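Long-range contact in Glp_546_48378_50642 (Giardia intestinalis, PDB 2QVW), which cleaves double-stranded RNA into fragments of 21 to 23 base pairs that guide destruction of matching transcripts in RNA interference: residues N375-Q383 with K402-E410. Sequence-based numbering, arbitrary orientation.
With MN (manganese (II) ion), chain P.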
loop_
_atom_site.group_PDB
_atom_site.type_symbol
_atom_site.label_atom_id
_atom_site.label_comp_id
_atom_site.label_asym_id
_atom_site.label_seq_id
_atom_site.Cartn_x
_atom_site.Cartn_y
_atom_site.Cartn_z
ATOM N N ASN A 375 -8.559 8.145 20.109
ATOM C CA ASN A 375 -8.581 9.075 18.981
ATOM C C ASN A 375 -7.946 10.399 19.377
ATOM O O ASN A 375 -7.142 10.953 18.632
ATOM C CB ASN A 375 -10.025 9.294 18.516
ATOM C CG ASN A 375 -10.142 10.289 17.377
ATOM O OD1 ASN A 375 -10.183 11.502 17.596
ATOM N ND2 ASN A 375 -10.202 9.780 16.154
ATOM N N GLU A 376 -8.295 10.907 20.551
ATOM C CA GLU A 376 -7.728 12.165 21.004
ATOM C C GLU A 376 -6.212 12.077 21.011
ATOM O O GLU A 376 -5.528 13.055 20.736
ATOM C CB GLU A 376 -8.228 12.502 22.406
ATOM C CG GLU A 376 -9.736 12.620 22.507
ATOM C CD GLU A 376 -10.431 11.276 22.571
ATOM O OE1 GLU A 376 -10.443 10.669 23.657
ATOM O OE2 GLU A 376 -10.959 10.825 21.537
ATOM N N ALA A 377 -5.695 10.894 21.312
ATOM C CA ALA A 377 -4.261 10.688 21.370
ATOM C C ALA A 377 -3.640 10.623 19.982
ATOM O O ALA A 377 -2.750 11.412 19.663
ATOM C CB ALA A 377 -3.953 9.413 22.154
ATOM N N LEU A 378 -4.114 9.690 19.157
ATOM C CA LEU A 378 -3.584 9.516 17.812
ATOM C C LEU A 378 -3.711 10.776 16.991
ATOM O O LEU A 378 -2.847 11.080 16.176
ATOM C CB LEU A 378 -4.295 8.377 17.094
ATOM C CG LEU A 378 -4.138 6.959 17.656
ATOM C CD1 LEU A 378 -4.684 5.975 16.624
ATOM C CD2 LEU A 378 -2.680 6.640 17.954
ATOM N N ASN A 379 -4.796 11.508 17.201
ATOM C CA ASN A 379 -5.025 12.754 16.480
ATOM C C ASN A 379 -3.901 13.729 16.812
ATOM O O ASN A 379 -3.698 14.715 16.123
ATOM C CB ASN A 379 -6.375 13.345 16.897
ATOM C CG ASN A 379 -6.879 14.408 15.932
ATOM O OD1 ASN A 379 -6.223 15.425 15.722
ATOM N ND2 ASN A 379 -8.054 14.173 15.338
ATOM N N TYR A 380 -3.167 13.433 17.876
ATOM C CA TYR A 380 -2.062 14.272 18.311
ATOM C C TYR A 380 -0.750 13.849 17.669
ATOM O O TYR A 380 0.103 14.678 17.369
ATOM C CB TYR A 380 -1.916 14.197 19.834
ATOM C CG TYR A 380 -0.633 14.824 20.315
ATOM C CD1 TYR A 380 -0.470 16.205 20.303
ATOM C CD2 TYR A 380 0.452 14.032 20.692
ATOM C CE1 TYR A 380 0.738 16.789 20.644
ATOM C CE2 TYR A 380 1.668 14.606 21.035
ATOM C CZ TYR A 380 1.805 15.990 21.004
ATOM O OH TYR A 380 3.015 16.584 21.297
ATOM N N LEU A 381 -0.586 12.542 17.497
ATOM C CA LEU A 381 0.621 11.977 16.898
ATOM C C LEU A 381 0.631 12.327 15.424
ATOM O O LEU A 381 1.684 12.490 14.817
ATOM C CB LEU A 381 0.635 10.451 17.055
ATOM C CG LEU A 381 0.392 9.882 18.454
ATOM C CD1 LEU A 381 0.410 8.375 18.367
ATOM C CD2 LEU A 381 1.448 10.385 19.439
ATOM N N VAL A 382 -0.565 12.436 14.859
ATOM C CA VAL A 382 -0.731 12.773 13.454
ATOM C C VAL A 382 -0.388 14.244 13.230
ATOM O O VAL A 382 0.210 14.608 12.210
ATOM C CB VAL A 382 -2.180 12.509 12.993
ATOM C CG1 VAL A 382 -2.329 12.875 11.518
ATOM C CG2 VAL A 382 -2.542 11.042 13.237
ATOM N N GLN A 383 -0.784 15.090 14.179
ATOM C CA GLN A 383 -0.483 16.514 14.103
ATOM C C GLN A 383 1.030 16.649 14.152
ATOM O O GLN A 383 1.622 17.373 13.366
ATOM C CB GLN A 383 -1.076 17.247 15.299
ATOM C CG GLN A 383 -2.580 17.338 15.304
ATOM C CD GLN A 383 -3.113 18.297 14.244
ATOM O OE1 GLN A 383 -2.633 19.433 14.126
ATOM N NE2 GLN A 383 -4.119 17.853 13.476
ATOM N N LYS A 402 -14.792 11.727 8.768
ATOM C CA LYS A 402 -13.367 11.637 8.472
ATOM C C LYS A 402 -12.610 12.200 9.670
ATOM O O LYS A 402 -13.028 13.191 10.270
ATOM C CB LYS A 402 -13.042 12.438 7.201
ATOM C CG LYS A 402 -11.802 11.957 6.426
ATOM C CD LYS A 402 -12.039 10.653 5.648
ATOM C CE LYS A 402 -10.971 9.618 6.001
ATOM N NZ LYS A 402 -10.807 8.567 4.947
ATOM N N THR A 403 -11.485 11.570 9.998
ATOM C CA THR A 403 -10.681 11.957 11.153
ATOM C C THR A 403 -9.186 11.853 10.911
ATOM O O THR A 403 -8.730 10.992 10.178
ATOM C CB THR A 403 -11.028 11.049 12.344
ATOM O OG1 THR A 403 -12.339 11.376 12.820
ATOM C CG2 THR A 403 -9.999 11.190 13.457
ATOM N N TRP A 404 -8.418 12.724 11.546
ATOM C CA TRP A 404 -6.979 12.668 11.385
ATOM C C TRP A 404 -6.548 11.324 11.905
ATOM O O TRP A 404 -5.902 10.537 11.209
ATOM C CB TRP A 404 -6.273 13.721 12.240
ATOM C CG TRP A 404 -6.446 15.146 11.829
ATOM C CD1 TRP A 404 -6.346 16.237 12.640
ATOM C CD2 TRP A 404 -6.729 15.648 10.519
ATOM N NE1 TRP A 404 -6.543 17.384 11.922
ATOM C CE2 TRP A 404 -6.769 17.053 10.614
ATOM C CE3 TRP A 404 -6.924 15.049 9.269
ATOM C CZ2 TRP A 404 -7.035 17.872 9.503
ATOM C CZ3 TRP A 404 -7.182 15.864 8.163
ATOM C CH2 TRP A 404 -7.221 17.257 8.288
ATOM N N ALA A 405 -6.938 11.065 13.146
ATOM C CA ALA A 405 -6.530 9.839 13.805
ATOM C C ALA A 405 -6.535 8.634 12.887
ATOM O O ALA A 405 -5.654 7.783 12.979
ATOM C CB ALA A 405 -7.393 9.578 15.009
ATOM N N ASP A 406 -7.524 8.573 11.998
ATOM C CA ASP A 406 -7.667 7.469 11.057
ATOM C C ASP A 406 -6.387 7.267 10.275
ATOM O O ASP A 406 -5.976 6.133 10.007
ATOM C CB ASP A 406 -8.790 7.752 10.061
ATOM C CG ASP A 406 -10.086 8.125 10.727
ATOM O OD1 ASP A 406 -11.061 8.376 9.982
ATOM O OD2 ASP A 406 -10.126 8.168 11.980
ATOM N N MET A 407 -5.767 8.379 9.897
ATOM C CA MET A 407 -4.539 8.326 9.127
ATOM C C MET A 407 -3.467 7.505 9.836
ATOM O O MET A 407 -2.727 6.752 9.200
ATOM C CB MET A 407 -4.024 9.740 8.845
ATOM C CG MET A 407 -4.822 10.506 7.784
ATOM S SD MET A 407 -4.007 12.028 7.204
ATOM C CE MET A 407 -5.194 13.221 7.678
ATOM N N TYR A 408 -3.387 7.633 11.155
ATOM C CA TYR A 408 -2.390 6.891 11.916
ATOM C C TYR A 408 -2.557 5.394 11.718
ATOM O O TYR A 408 -1.610 4.702 11.383
ATOM C CB TYR A 408 -2.510 7.214 13.398
ATOM C CG TYR A 408 -1.347 6.704 14.215
ATOM C CD1 TYR A 408 -0.213 7.490 14.408
ATOM C CD2 TYR A 408 -1.381 5.435 14.799
ATOM C CE1 TYR A 408 0.860 7.028 15.167
ATOM C CE2 TYR A 408 -0.320 4.961 15.555
ATOM C CZ TYR A 408 0.798 5.762 15.738
ATOM O OH TYR A 408 1.854 5.305 16.493
ATOM N N GLU A 409 -3.777 4.905 11.927
ATOM C CA GLU A 409 -4.092 3.489 11.784
ATOM C C GLU A 409 -3.889 3.023 10.346
ATOM O O GLU A 409 -3.514 1.878 10.098
ATOM C CB GLU A 409 -5.540 3.246 12.206
ATOM C CG GLU A 409 -5.889 3.800 13.576
ATOM C CD GLU A 409 -7.385 3.802 13.844
ATOM O OE1 GLU A 409 -8.146 4.330 13.003
ATOM O OE2 GLU A 409 -7.805 3.284 14.901
ATOM N N GLU A 410 -4.157 3.912 9.399
ATOM C CA GLU A 410 -3.987 3.603 7.989
ATOM C C GLU A 410 -2.500 3.343 7.733
ATOM O O GLU A 410 -2.137 2.323 7.161
ATOM C CB GLU A 410 -4.482 4.782 7.160
ATOM C CG GLU A 410 -4.738 4.501 5.683
ATOM C CD GLU A 410 -3.475 4.424 4.851
ATOM O OE1 GLU A 410 -2.433 4.977 5.261
ATOM O OE2 GLU A 410 -3.528 3.820 3.764
HETATM MN MN MN P . -11.470 8.540 21.665
#
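Asn379 and Ala405 bring the backbones of two helices unusually close, with CA of Asn379 only 4.2 Å from CA of Ala405. The helices cross steeply, their axes 7.6 Å apart and inclined at 78°, consistent with the small side chain of Ala405 at the crossing: its methyl packs against CB of Leu378 and lies beside the amide end of Asn375. No hydrogen bond spans the interface, which is held largely by apolar packing.

On one side of the crossing, Leu378 and Leu381 meet the ring of Tyr408. CD2 of Leu378 sits over one ring face, 3.9 Å from the centroid of Tyr408, in a CH-pi contact shifted toward the rim. CD1 of Leu381 approaches the phenol end obliquely, 3.5 Å from CE1 of Tyr408. The Tyr408 side chain leaves its helix with CG anti to the backbone N (chi1 -169°), which carries the ring toward both leucines, and its hydroxyl is hydrogen-bonded to Thr432. Val382 lies between the two aromatic residues, CG2 lying 3.8 Å from CB of Tyr408 while CG1 faces CB of Trp404. Farther out, OD1 of Asn379 reaches the Trp404 indole edge in the ring plane, 3.2 Å from CD1 of Trp404.

The crossing belongs to the first RNase III domain and backs onto its probable manganese centre. Asp406 and Glu409, both expected to bind manganese, are on helix 404-417, and CD1 of Leu378 packs against CG of Glu409, 3.9 Å away. A separate manganese ion is bound by OE2 of Glu376 on the partner helix. The side chain of Asp406 touches Phe334 and Glu338 of helix 330-356, whereas Tyr408 and Leu381 pack on helix 421-433, so helix 404-417 is flanked by helices 330-356, 375-384 and 421-433.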